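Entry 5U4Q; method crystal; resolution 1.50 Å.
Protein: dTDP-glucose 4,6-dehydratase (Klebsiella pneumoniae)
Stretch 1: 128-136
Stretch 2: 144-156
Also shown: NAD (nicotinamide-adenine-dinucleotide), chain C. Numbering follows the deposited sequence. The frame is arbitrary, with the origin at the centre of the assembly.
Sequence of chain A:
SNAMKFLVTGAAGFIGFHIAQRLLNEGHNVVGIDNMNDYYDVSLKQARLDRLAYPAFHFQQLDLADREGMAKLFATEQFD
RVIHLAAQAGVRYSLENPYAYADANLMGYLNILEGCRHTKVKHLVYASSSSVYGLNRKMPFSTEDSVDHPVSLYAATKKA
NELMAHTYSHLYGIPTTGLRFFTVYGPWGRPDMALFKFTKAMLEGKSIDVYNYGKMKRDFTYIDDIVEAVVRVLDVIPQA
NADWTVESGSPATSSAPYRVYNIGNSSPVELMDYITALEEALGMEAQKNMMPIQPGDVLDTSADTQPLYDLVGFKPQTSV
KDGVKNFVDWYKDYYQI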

ATOM      1  N   SER A 128      -4.928   8.782  -7.246  1.00 13.92           N
ATOM      2  CA  SER A 128      -5.439   7.862  -6.246  1.00 15.42           C
ATOM      3  C   SER A 128      -6.848   7.464  -6.711  1.00 15.70           C
ATOM      4  O   SER A 128      -7.157   7.528  -7.913  1.00 17.01           O
ATOM      5  N   SER A 129      -7.699   7.025  -5.780  1.00 14.99           N
ATOM      6  CA  SER A 129      -9.012   6.541  -6.168  1.00 16.33           C
ATOM      7  C   SER A 129     -10.001   6.607  -5.025  1.00 16.41           C
ATOM      8  O   SER A 129      -9.628   6.383  -3.879  1.00 16.85           O
ATOM      9  N   SER A 130     -11.260   6.863  -5.361  1.00 17.00           N
ATOM     10  CA  SER A 130     -12.333   6.804  -4.377  1.00 18.33           C
ATOM     11  C   SER A 130     -12.474   5.405  -3.754  1.00 19.04           C
ATOM     12  O   SER A 130     -13.130   5.255  -2.705  1.00 18.75           O
ATOM     13  N   SER A 131     -11.924   4.376  -4.395  1.00 17.28           N
ATOM     14  CA  SER A 131     -12.007   3.037  -3.820  1.00 18.36           C
ATOM     15  C   SER A 131     -11.323   2.945  -2.439  1.00 16.65           C
ATOM     16  O   SER A 131     -11.599   2.010  -1.666  1.00 17.84           O
ATOM     17  N   VAL A 132     -10.434   3.881  -2.103  1.00 15.95           N
ATOM     18  CA  VAL A 132      -9.768   3.840  -0.786  1.00 17.78           C
ATOM     19  C   VAL A 132     -10.778   3.946   0.358  1.00 18.79           C
ATOM     20  O   VAL A 132     -10.473   3.522   1.470  1.00 20.40           O
ATOM     21  N   TYR A 133     -11.959   4.490   0.070  1.00 19.02           N
ATOM     22  CA  TYR A 133     -13.010   4.644   1.114  1.00 20.06           C
ATOM     23  C   TYR A 133     -13.500   3.295   1.610  1.00 21.68           C
ATOM     24  O   TYR A 133     -14.044   3.215   2.689  1.00 22.47           O
ATOM     25  N   GLY A 134     -13.277   2.239   0.825  1.00 23.16           N
ATOM     26  CA  GLY A 134     -13.529   0.859   1.280  1.00 21.55           C
ATOM     27  C   GLY A 134     -14.857   0.612   1.970  1.00 21.97           C
ATOM     28  O   GLY A 134     -15.892   0.860   1.396  1.00 22.71           O
ATOM     29  N   LEU A 135     -14.789   0.124   3.203  1.00 22.79           N
ATOM     30  CA  LEU A 135     -16.000  -0.226   3.973  1.00 22.93           C
ATOM     31  C   LEU A 135     -16.706   0.979   4.575  1.00 22.73           C
ATOM     32  O   LEU A 135     -17.760   0.810   5.204  1.00 24.55           O
ATOM     33  N   ASN A 136     -16.147   2.183   4.421  1.00 22.49           N
ATOM     34  CA  ASN A 136     -16.776   3.386   4.981  1.00 22.09           C
ATOM     35  C   ASN A 136     -18.220   3.546   4.513  1.00 24.18           C
ATOM     36  O   ASN A 136     -18.541   3.273   3.354  1.00 23.77           O
ATOM     37  N   GLU A 144     -11.073  13.702   5.256  1.00 18.99           N
ATOM     38  CA  GLU A 144     -10.855  13.631   6.703  1.00 20.92           C
ATOM     39  C   GLU A 144     -11.125  12.206   7.247  1.00 21.71           C
ATOM     40  O   GLU A 144     -10.727  11.903   8.382  1.00 21.14           O
ATOM     41  N   ASP A 145     -11.793  11.363   6.449  1.00 18.53           N
ATOM     42  CA  ASP A 145     -12.230  10.024   6.852  1.00 19.42           C
ATOM     43  C   ASP A 145     -11.092   9.017   6.873  1.00 22.49           C
ATOM     44  O   ASP A 145     -10.094   9.178   6.166  1.00 20.81           O
ATOM     45  N   SER A 146     -11.254   7.975   7.690  1.00 22.95           N
ATOM     46  CA  SER A 146     -10.266   6.909   7.722  1.00 22.47           C
ATOM     47  C   SER A 146     -10.389   6.131   6.431  1.00 22.67           C
ATOM     48  O   SER A 146     -11.465   6.032   5.834  1.00 24.23           O
ATOM     49  N   VAL A 147      -9.254   5.627   5.955  1.00 21.02           N
ATOM     50  CA  VAL A 147      -9.181   4.868   4.718  1.00 20.23           C
ATOM     51  C   VAL A 147      -8.231   3.684   4.976  1.00 20.56           C
ATOM     52  O   VAL A 147      -7.234   3.496   4.287  1.00 22.73           O
ATOM     53  N   ASP A 148      -8.582   2.931   6.010  1.00 21.07           N
ATOM     54  CA  ASP A 148      -7.841   1.766   6.515  1.00 24.25           C
ATOM     55  C   ASP A 148      -8.415   0.412   6.142  1.00 22.84           C
ATOM     56  O   ASP A 148      -7.806  -0.620   6.476  1.00 24.17           O
ATOM     57  N   HIS A 149      -9.566   0.403   5.494  1.00 20.13           N
ATOM     58  CA  HIS A 149     -10.295  -0.851   5.265  1.00 23.85           C
ATOM     59  C   HIS A 149     -10.665  -1.055   3.825  1.00 21.12           C
ATOM     60  O   HIS A 149     -11.833  -1.125   3.471  1.00 20.20           O
ATOM     61  N   PRO A 150      -9.646  -1.152   2.951  1.00 19.94           N
ATOM     62  CA  PRO A 150      -9.944  -1.353   1.551  1.00 19.57           C
ATOM     63  C   PRO A 150     -10.586  -2.707   1.268  1.00 18.77           C
ATOM     64  O   PRO A 150     -10.295  -3.692   1.961  1.00 21.11           O
ATOM     65  N   VAL A 151     -11.454  -2.733   0.272  1.00 18.61           N
ATOM     66  CA  VAL A 151     -12.106  -3.974  -0.140  1.00 19.74           C
ATOM     67  C   VAL A 151     -11.604  -4.547  -1.454  1.00 19.76           C
ATOM     68  O   VAL A 151     -12.136  -5.538  -1.925  1.00 21.18           O
ATOM     69  N   SER A 152     -10.580  -3.935  -2.064  1.00 17.86           N
ATOM     70  CA  SER A 152      -9.987  -4.481  -3.297  1.00 16.79           C
ATOM     71  C   SER A 152      -8.481  -4.257  -3.263  1.00 17.40           C
ATOM     72  O   SER A 152      -8.005  -3.338  -2.592  1.00 17.65           O
ATOM     73  N   LEU A 153      -7.744  -5.097  -3.978  1.00 17.38           N
ATOM     74  CA  LEU A 153      -6.295  -4.908  -4.060  1.00 17.67           C
ATOM     75  C   LEU A 153      -5.975  -3.560  -4.729  1.00 18.50           C
ATOM     76  O   LEU A 153      -5.055  -2.859  -4.300  1.00 16.64           O
ATOM     77  N   TYR A 154      -6.742  -3.200  -5.752  1.00 17.29           N
ATOM     78  CA  TYR A 154      -6.604  -1.905  -6.418  1.00 17.84           C
ATOM     79  C   TYR A 154      -6.649  -0.770  -5.374  1.00 17.30           C
ATOM     80  O   TYR A 154      -5.737   0.068  -5.317  1.00 17.12           O
ATOM     81  N   ALA A 155      -7.682  -0.770  -4.521  1.00 16.12           N
ATOM     82  CA  ALA A 155      -7.821   0.251  -3.473  1.00 15.84           C
ATOM     83  C   ALA A 155      -6.611   0.245  -2.518  1.00 15.44           C
ATOM     84  O   ALA A 155      -6.072   1.293  -2.144  1.00 15.48           O
ATOM     85  N   ALA A 156      -6.219  -0.937  -2.061  1.00 14.01           N
ATOM     86  CA  ALA A 156      -5.076  -1.042  -1.162  1.00 14.43           C
ATOM     87  C   ALA A 156      -3.822  -0.454  -1.808  1.00 14.59           C
ATOM     88  O   ALA A 156      -3.040   0.193  -1.122  1.00 15.50           O
TER

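The strongest direct bond between the stretches comes from N136, whose CA-to-CB bond points toward the second stretch. With chi1 at m, its ND2 donates to S146 O at 2.8 Å and a nearly straight 167°. An amide suits this place because it offers a donor to the carbonyl while its OD1 accepts from water 6 (3.0 Å); the same water also binds S146 OG (2.8 Å) and H149 ND1 (2.9 Å). One residue earlier, L135 N donates to H149 O at 3.2 Å.

At the cofactor end, Y154 (chi1 t) leaves the backbone sideways, but the end of its side chain comes nearer the first stretch, and its OH hydrogen-bonds NAD O2D at 2.6 Å. Water 1 links Y154 OH (2.7 Å) to S129 OG (2.5 Å), and S129 OG in turn bonds S131 OG at 2.8 Å. Serine is small enough to fit beside the ring and still carry a hydroxyl: S129 (t) and S131 (p) both point toward the second stretch, and S131 OG lies 3.3 Å from A155 CB, the whole of that side chain. S152 (p) caps the helix, its OG accepting from A155 N at 3.0 Å.

Waters serve backbone groups that do not meet directly. Water 2 donates to S131 O and accepts from V151 N, while water 3 donates to both V132 O and V147 O.

Around these polar links lies apolar packing, where branched side chains fill the contact through their methyls and need no polar partners. V132 and V147, both m, meet at CG2 and CG1, 3.9 Å apart, and V147 CG1 also lies 3.8 Å from CD1 of Y133 (m). L135 (m, chi2 t) packs its CD2 against CG1 of V151 (m) at 3.5 Å. Between them G134 has positive phi, which favours glycine, and its CA sits 3.4 Å from H149 O; a CB there would clash with that oxygen.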

ATOM      1  CB  SER A 128      -5.410   8.460  -4.851  1.00 15.05           C
ATOM      2  OG  SER A 128      -5.793   7.505  -3.867  1.00 14.88           O
ATOM      3  CB  SER A 129      -8.878   5.078  -6.594  1.00 17.03           C
ATOM      4  OG  SER A 129     -10.153   4.427  -6.678  1.00 19.80           O
ATOM      5  CB  SER A 130     -13.664   7.180  -5.026  1.00 18.54           C
ATOM      6  OG  SER A 130     -14.053   6.246  -6.016  1.00 23.60           O
ATOM      7  CB  SER A 131     -11.433   1.991  -4.784  1.00 19.96           C
ATOM      8  OG  SER A 131     -10.030   2.189  -4.965  1.00 19.10           O
ATOM      9  CB  VAL A 132      -8.650   4.892  -0.600  1.00 18.22           C
ATOM     10  CG1 VAL A 132      -7.556   4.688  -1.642  1.00 18.07           C
ATOM     11  CG2 VAL A 132      -9.187   6.324  -0.628  1.00 18.15           C
ATOM     12  CB  TYR A 133     -14.137   5.611   0.667  1.00 19.68           C
ATOM     13  CG  TYR A 133     -13.593   7.042   0.555  1.00 17.61           C
ATOM     14  CD1 TYR A 133     -13.191   7.731   1.687  1.00 17.55           C
ATOM     15  CD2 TYR A 133     -13.448   7.683  -0.688  1.00 17.60           C
ATOM     16  CE1 TYR A 133     -12.683   8.990   1.621  1.00 16.51           C
ATOM     17  CE2 TYR A 133     -12.934   8.965  -0.772  1.00 17.05           C
ATOM     18  CZ  TYR A 133     -12.546   9.616   0.373  1.00 16.01           C
ATOM     19  OH  TYR A 133     -12.013  10.870   0.336  1.00 16.19           O
ATOM     20  CB  LEU A 135     -15.638  -1.210   5.084  1.00 23.09           C
ATOM     21  CG  LEU A 135     -15.219  -2.638   4.678  1.00 23.91           C
ATOM     22  CD1 LEU A 135     -14.717  -3.397   5.896  1.00 25.74           C
ATOM     23  CD2 LEU A 135     -16.367  -3.367   4.009  1.00 26.18           C
ATOM     24  CB  ASN A 136     -16.052   4.674   4.571  1.00 22.33           C
ATOM     25  CG  ASN A 136     -14.649   4.794   5.136  1.00 22.68           C
ATOM     26  OD1 ASN A 136     -14.036   3.811   5.581  1.00 25.04           O
ATOM     27  ND2 ASN A 136     -14.111   6.004   5.073  1.00 21.03           N
ATOM     28  CB  GLU A 144     -11.807  14.586   7.434  1.00 24.80           C
ATOM     29  CG  GLU A 144     -11.543  16.043   7.168  1.00 27.30           C
ATOM     30  CD  GLU A 144     -12.641  16.936   7.699  1.00 34.01           C
ATOM     31  OE1 GLU A 144     -13.498  16.452   8.467  1.00 43.50           O
ATOM     32  OE2 GLU A 144     -12.648  18.129   7.334  1.00 42.99           O
ATOM     33  CB  ASP A 145     -13.321   9.473   5.937  1.00 22.35           C
ATOM     34  CG  ASP A 145     -14.559  10.372   5.857  1.00 21.58           C
ATOM     35  OD1 ASP A 145     -14.715  11.278   6.711  1.00 23.75           O
ATOM     36  OD2 ASP A 145     -15.363  10.157   4.915  1.00 24.23           O
ATOM     37  CB  SER A 146     -10.469   6.000   8.939  1.00 26.43           C
ATOM     38  OG  SER A 146     -11.692   5.315   8.863  1.00 28.71           O
ATOM     39  CB  VAL A 147      -8.730   5.783   3.548  1.00 23.18           C
ATOM     40  CG1 VAL A 147      -9.863   6.723   3.159  1.00 23.89           C
ATOM     41  CG2 VAL A 147      -7.514   6.608   3.919  1.00 21.89           C
ATOM     42  CB  ASP A 148      -7.927   1.797   8.055  1.00 25.37           C
ATOM     43  CG  ASP A 148      -7.204   2.940   8.645  1.00 30.98           C
ATOM     44  OD1 ASP A 148      -5.987   3.022   8.400  1.00 38.03           O
ATOM     45  OD2 ASP A 148      -7.835   3.728   9.387  1.00 33.80           O
ATOM     46  CB  HIS A 149     -11.561  -0.860   6.144  1.00 25.18           C
ATOM     47  CG  HIS A 149     -11.273  -0.825   7.599  1.00 27.69           C
ATOM     48  ND1 HIS A 149     -11.286   0.346   8.326  1.00 32.45           N
ATOM     49  CD2 HIS A 149     -10.975  -1.814   8.476  1.00 27.75           C
ATOM     50  CE1 HIS A 149     -10.983   0.078   9.584  1.00 34.11           C
ATOM     51  NE2 HIS A 149     -10.788  -1.226   9.701  1.00 31.50           N
ATOM     52  CB  PRO A 150      -8.547  -1.258   0.882  1.00 18.94           C
ATOM     53  CG  PRO A 150      -7.618  -1.684   1.949  1.00 19.77           C
ATOM     54  CD  PRO A 150      -8.200  -1.132   3.216  1.00 21.36           C
ATOM     55  CB  VAL A 151     -13.640  -3.841  -0.114  1.00 21.74           C
ATOM     56  CG1 VAL A 151     -14.092  -3.485   1.300  1.00 24.47           C
ATOM     57  CG2 VAL A 151     -14.142  -2.855  -1.140  1.00 22.90           C
ATOM     58  CB  SER A 152     -10.535  -3.827  -4.567  1.00 19.19           C
ATOM     59  OG  SER A 152     -10.167  -2.449  -4.670  1.00 18.64           O
ATOM     60  CB  LEU A 153      -5.636  -6.066  -4.816  1.00 18.30           C
ATOM     61  CG  LEU A 153      -4.104  -6.030  -4.935  1.00 17.95           C
ATOM     62  CD1 LEU A 153      -3.428  -5.963  -3.596  1.00 19.73           C
ATOM     63  CD2 LEU A 153      -3.655  -7.273  -5.695  1.00 18.50           C
ATOM     64  CB  TYR A 154      -7.688  -1.729  -7.474  1.00 18.96           C
ATOM     65  CG  TYR A 154      -7.769  -0.351  -8.086  1.00 21.94           C
ATOM     66  CD1 TYR A 154      -6.769   0.119  -8.931  1.00 23.12           C
ATOM     67  CD2 TYR A 154      -8.851   0.457  -7.839  1.00 23.34           C
ATOM     68  CE1 TYR A 154      -6.851   1.383  -9.507  1.00 23.15           C
ATOM     69  CE2 TYR A 154      -8.960   1.709  -8.414  1.00 25.83           C
ATOM     70  CZ  TYR A 154      -7.951   2.171  -9.243  1.00 25.33           C
ATOM     71  OH  TYR A 154      -8.073   3.432  -9.811  1.00 26.92           O
ATOM     72  CB  ALA A 155      -9.111   0.035  -2.676  1.00 18.12           C
ATOM     73  CB  ALA A 156      -4.828  -2.466  -0.760  1.00 14.70           C
TER
HETATM   74  PA  NAD C 401      -6.358   4.079 -18.868  1.00 17.91           P
HETATM   75  O1A NAD C 401      -7.067   4.597 -20.059  1.00 16.08           O
HETATM   76  O2A NAD C 401      -6.220   2.587 -18.637  1.00 17.99           O
HETATM   77  O5B NAD C 401      -4.898   4.774 -18.839  1.00 17.16           O
HETATM   78  C5B NAD C 401      -3.798   4.307 -18.069  1.00 16.57           C
HETATM   79  C4B NAD C 401      -2.623   4.098 -19.010  1.00 16.61           C
HETATM   80  O4B NAD C 401      -1.574   3.572 -18.175  1.00 16.29           O
HETATM   81  C3B NAD C 401      -2.897   3.089 -20.117  1.00 16.36           C
HETATM   82  O3B NAD C 401      -2.793   3.623 -21.446  1.00 17.59           O
HETATM   83  C2B NAD C 401      -1.883   1.983 -19.824  1.00 16.36           C
HETATM   84  O2B NAD C 401      -1.326   1.393 -21.015  1.00 17.62           O
HETATM   85  C1B NAD C 401      -0.836   2.647 -18.932  1.00 16.37           C
HETATM   86  N9A NAD C 401      -0.136   1.704 -18.044  1.00 16.30           N
HETATM   87  C8A NAD C 401      -0.699   0.790 -17.221  1.00 16.67           C
HETATM   88  N7A NAD C 401       0.246   0.091 -16.587  1.00 18.80           N
HETATM   89  C5A NAD C 401       1.434   0.572 -16.989  1.00 15.92           C
HETATM   90  C6A NAD C 401       2.846   0.232 -16.721  1.00 16.15           C
HETATM   91  N6A NAD C 401       3.190  -0.729 -15.875  1.00 19.08           N
HETATM   92  N1A NAD C 401       3.762   0.958 -17.364  1.00 16.71           N
HETATM   93  C2A NAD C 401       3.461   1.932 -18.235  1.00 16.58           C
HETATM   94  N3A NAD C 401       2.196   2.277 -18.550  1.00 16.60           N
HETATM   95  C4A NAD C 401       1.172   1.617 -17.947  1.00 16.64           C
HETATM   96  O3  NAD C 401      -7.026   4.613 -17.501  1.00 17.61           O
HETATM   97  PN  NAD C 401      -7.399   6.118 -17.069  1.00 17.13           P
HETATM   98  O1N NAD C 401      -6.859   7.132 -17.990  1.00 16.23           O
HETATM   99  O2N NAD C 401      -8.882   6.037 -16.710  1.00 20.10           O
HETATM  100  O5D NAD C 401      -6.611   6.162 -15.685  1.00 21.16           O
HETATM  101  C5D NAD C 401      -5.619   7.121 -15.330  1.00 18.28           C
HETATM  102  C4D NAD C 401      -5.434   7.012 -13.826  1.00 17.32           C
HETATM  103  O4D NAD C 401      -6.607   7.524 -13.153  1.00 18.57           O
HETATM  104  C3D NAD C 401      -5.198   5.626 -13.235  1.00 17.87           C
HETATM  105  O3D NAD C 401      -4.214   5.752 -12.206  1.00 18.04           O
HETATM  106  C2D NAD C 401      -6.511   5.251 -12.589  1.00 18.27           C
HETATM  107  O2D NAD C 401      -6.362   4.377 -11.451  1.00 22.06           O
HETATM  108  C1D NAD C 401      -7.070   6.598 -12.177  1.00 18.44           C
HETATM  109  N1N NAD C 401      -8.545   6.615 -12.149  1.00 19.57           N
HETATM  110  C2N NAD C 401      -9.302   6.760 -13.262  1.00 19.57           C
HETATM  111  C3N NAD C 401     -10.705   6.775 -13.197  1.00 20.79           C
HETATM  112  C7N NAD C 401     -11.630   6.932 -14.411  1.00 23.23           C
HETATM  113  O7N NAD C 401     -12.846   7.100 -14.234  1.00 24.20           O
HETATM  114  N7N NAD C 401     -11.197   6.854 -15.681  1.00 22.97           N
HETATM  115  C4N NAD C 401     -11.314   6.603 -11.974  1.00 19.67           C
HETATM  116  C5N NAD C 401     -10.527   6.442 -10.842  1.00 20.64           C
HETATM  117  C6N NAD C 401      -9.140   6.427 -10.945  1.00 19.86           C
HETATM  118  O   HOH W   1     -10.537   4.238  -9.190  1.00 49.82           O
HETATM  119  O   HOH W   2     -12.046  -0.595  -1.593  1.00 20.86           O
HETATM  120  O   HOH W   3      -7.902   2.110   1.792  1.00 20.64           O
HETATM  121  O   HOH W   4     -11.276   2.274   3.881  1.00 21.59           O
HETATM  122  O   HOH W   5     -16.893   7.898   5.216  1.00 22.53           O
HETATM  123  O   HOH W   6     -11.591   3.031   7.200  1.00 26.76           O